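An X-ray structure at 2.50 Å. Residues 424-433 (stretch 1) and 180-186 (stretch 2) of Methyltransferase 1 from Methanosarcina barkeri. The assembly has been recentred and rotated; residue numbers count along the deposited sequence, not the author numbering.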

# COMPACT_ATOMS: atom_id res chain seq x y z
N ASP A 424 -15.93 33.46 12.37
CA ASP A 424 -15.20 34.57 11.79
C ASP A 424 -15.32 34.54 10.27
O ASP A 424 -15.58 35.58 9.65
CB ASP A 424 -13.72 34.56 12.21
CG ASP A 424 -13.52 34.88 13.71
OD1 ASP A 424 -14.50 35.18 14.45
OD2 ASP A 424 -12.35 34.84 14.16
N ALA A 425 -15.19 33.34 9.68
CA ALA A 425 -15.26 33.22 8.22
C ALA A 425 -16.65 33.51 7.69
O ALA A 425 -16.80 34.17 6.64
CB ALA A 425 -14.76 31.88 7.73
N LYS A 426 -17.67 33.05 8.42
CA LYS A 426 -19.04 33.32 7.98
C LYS A 426 -19.32 34.84 7.97
O LYS A 426 -19.86 35.38 6.98
CB LYS A 426 -20.05 32.55 8.84
CG LYS A 426 -21.51 32.74 8.42
CD LYS A 426 -22.36 31.85 9.27
CE LYS A 426 -23.45 32.57 10.05
NZ LYS A 426 -24.75 32.39 9.35
N ALA A 427 -18.90 35.53 9.03
CA ALA A 427 -19.10 36.99 9.12
C ALA A 427 -18.36 37.73 8.00
O ALA A 427 -18.91 38.66 7.42
CB ALA A 427 -18.73 37.53 10.52
N ALA A 428 -17.13 37.29 7.69
CA ALA A 428 -16.35 37.90 6.60
C ALA A 428 -16.98 37.67 5.25
O ALA A 428 -16.95 38.56 4.40
CB ALA A 428 -14.91 37.39 6.59
N LEU A 429 -17.57 36.50 5.02
CA LEU A 429 -18.25 36.23 3.75
C LEU A 429 -19.54 37.00 3.66
O LEU A 429 -19.95 37.41 2.56
CB LEU A 429 -18.55 34.74 3.57
CG LEU A 429 -17.37 33.78 3.38
CD1 LEU A 429 -17.79 32.39 3.87
CD2 LEU A 429 -16.92 33.76 1.93
N GLU A 430 -20.19 37.20 4.80
CA GLU A 430 -21.48 37.86 4.80
C GLU A 430 -21.34 39.38 4.65
O GLU A 430 -22.29 40.04 4.26
CB GLU A 430 -22.32 37.44 6.02
CG GLU A 430 -22.81 35.99 5.90
CD GLU A 430 -23.79 35.55 6.97
OE1 GLU A 430 -24.78 34.88 6.62
OE2 GLU A 430 -23.57 35.83 8.16
N ALA A 431 -20.16 39.92 4.92
CA ALA A 431 -19.92 41.37 4.81
C ALA A 431 -19.59 41.79 3.38
O ALA A 431 -19.57 42.97 3.09
CB ALA A 431 -18.80 41.83 5.77
N LEU A 432 -19.34 40.81 2.49
CA LEU A 432 -18.98 41.10 1.11
C LEU A 432 -20.18 41.62 0.33
O LEU A 432 -21.32 41.33 0.68
CB LEU A 432 -18.39 39.87 0.43
CG LEU A 432 -17.04 39.41 1.00
CD1 LEU A 432 -16.65 37.96 0.51
CD2 LEU A 432 -15.92 40.44 0.77
N PRO A 433 -19.94 42.39 -0.74
CA PRO A 433 -21.05 42.88 -1.57
C PRO A 433 -21.59 41.81 -2.51
O PRO A 433 -20.83 40.92 -2.95
CB PRO A 433 -20.38 43.96 -2.41
CG PRO A 433 -18.96 43.47 -2.57
CD PRO A 433 -18.62 42.84 -1.25
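Stretch 2 180-186: DIPGLLY

Two helices distant in sequence can pack through apolar side chains alone, and this pair from Methyltransferase 1 is a compact example. Residues 181-186 form the first turns of a helix whose axis passes 9.9 Å from that of the helix containing 424-430, their N-to-C directions diverging by 61° (signed crossing angle -61°). The backbones come nearest at two pairs: the CA atoms of Ala-425 and Ile-181 are 6.2 Å apart, those of Leu-429 and Pro-182 6.8 Å.

No hydrogen bond links the two segments; the contact is van der Waals packing that buries 304 Å² in total. Ile-181, in the m, m rotamer, points toward stretch 1 and lies between successive turns, its CG1 3.6 Å from Ala-425 CB and its CG2 3.8 Å from Leu-429 CG. Leu-432, beyond the regular helix, extends the surface: its CD1 lies 3.6 Å from Leu-185 CD1, while its CD2 approaches Pro-182 CG at 4.3 Å. Ala-428 CB makes a looser contact with Pro-182 CD at 4.5 Å.

Polar interactions serve each segment internally. Asp-180 caps its helix, OD1 accepting from Gly-183 N at 3.0 Å, and the backbone bond from Leu-185 N to Ile-181 O (2.9 Å) holds two of the packing residues one turn apart.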

# COMPACT_ATOMS: atom_id res chain seq x y z
N ASP A 180 -7.36 34.62 5.24
CA ASP A 180 -7.95 35.61 4.37
C ASP A 180 -9.04 34.91 3.55
O ASP A 180 -8.81 34.43 2.41
CB ASP A 180 -6.88 36.29 3.50
CG ASP A 180 -7.45 37.41 2.64
OD1 ASP A 180 -8.69 37.60 2.63
OD2 ASP A 180 -6.64 38.10 1.98
N ILE A 181 -10.22 34.82 4.14
CA ILE A 181 -11.35 34.15 3.51
C ILE A 181 -11.78 34.78 2.16
O ILE A 181 -11.92 34.05 1.15
CB ILE A 181 -12.52 34.07 4.45
CG1 ILE A 181 -12.10 33.43 5.78
CG2 ILE A 181 -13.64 33.34 3.79
CD1 ILE A 181 -11.25 32.15 5.67
N PRO A 182 -11.96 36.12 2.12
CA PRO A 182 -12.19 36.79 0.83
C PRO A 182 -11.12 36.46 -0.22
O PRO A 182 -11.45 36.28 -1.40
CB PRO A 182 -12.14 38.28 1.21
CG PRO A 182 -12.61 38.31 2.62
CD PRO A 182 -11.97 37.10 3.23
N GLY A 183 -9.85 36.38 0.19
CA GLY A 183 -8.78 36.00 -0.73
C GLY A 183 -9.01 34.59 -1.27
O GLY A 183 -8.85 34.34 -2.47
N LEU A 184 -9.42 33.68 -0.39
CA LEU A 184 -9.85 32.36 -0.82
C LEU A 184 -10.93 32.44 -1.89
O LEU A 184 -10.79 31.81 -2.95
CB LEU A 184 -10.32 31.52 0.37
CG LEU A 184 -9.39 30.58 1.17
CD1 LEU A 184 -7.88 30.77 0.96
CD2 LEU A 184 -9.74 30.67 2.66
N LEU A 185 -12.01 33.20 -1.62
CA LEU A 185 -13.10 33.43 -2.59
C LEU A 185 -12.62 33.97 -3.93
O LEU A 185 -13.07 33.54 -5.01
CB LEU A 185 -14.12 34.40 -2.02
CG LEU A 185 -15.62 34.19 -2.31
CD1 LEU A 185 -16.40 35.44 -2.05
CD2 LEU A 185 -15.91 33.70 -3.72
N TYR A 186 -11.66 34.89 -3.88
CA TYR A 186 -11.20 35.52 -5.08
C TYR A 186 -10.30 34.58 -5.87
O TYR A 186 -10.54 34.37 -7.07
CB TYR A 186 -10.50 36.85 -4.73
CG TYR A 186 -9.93 37.61 -5.89
CD1 TYR A 186 -10.76 38.15 -6.89
CD2 TYR A 186 -8.55 37.88 -5.97
CE1 TYR A 186 -10.22 38.93 -7.95
CE2 TYR A 186 -8.00 38.64 -7.04
CZ TYR A 186 -8.85 39.15 -8.00
OH TYR A 186 -8.31 39.87 -9.03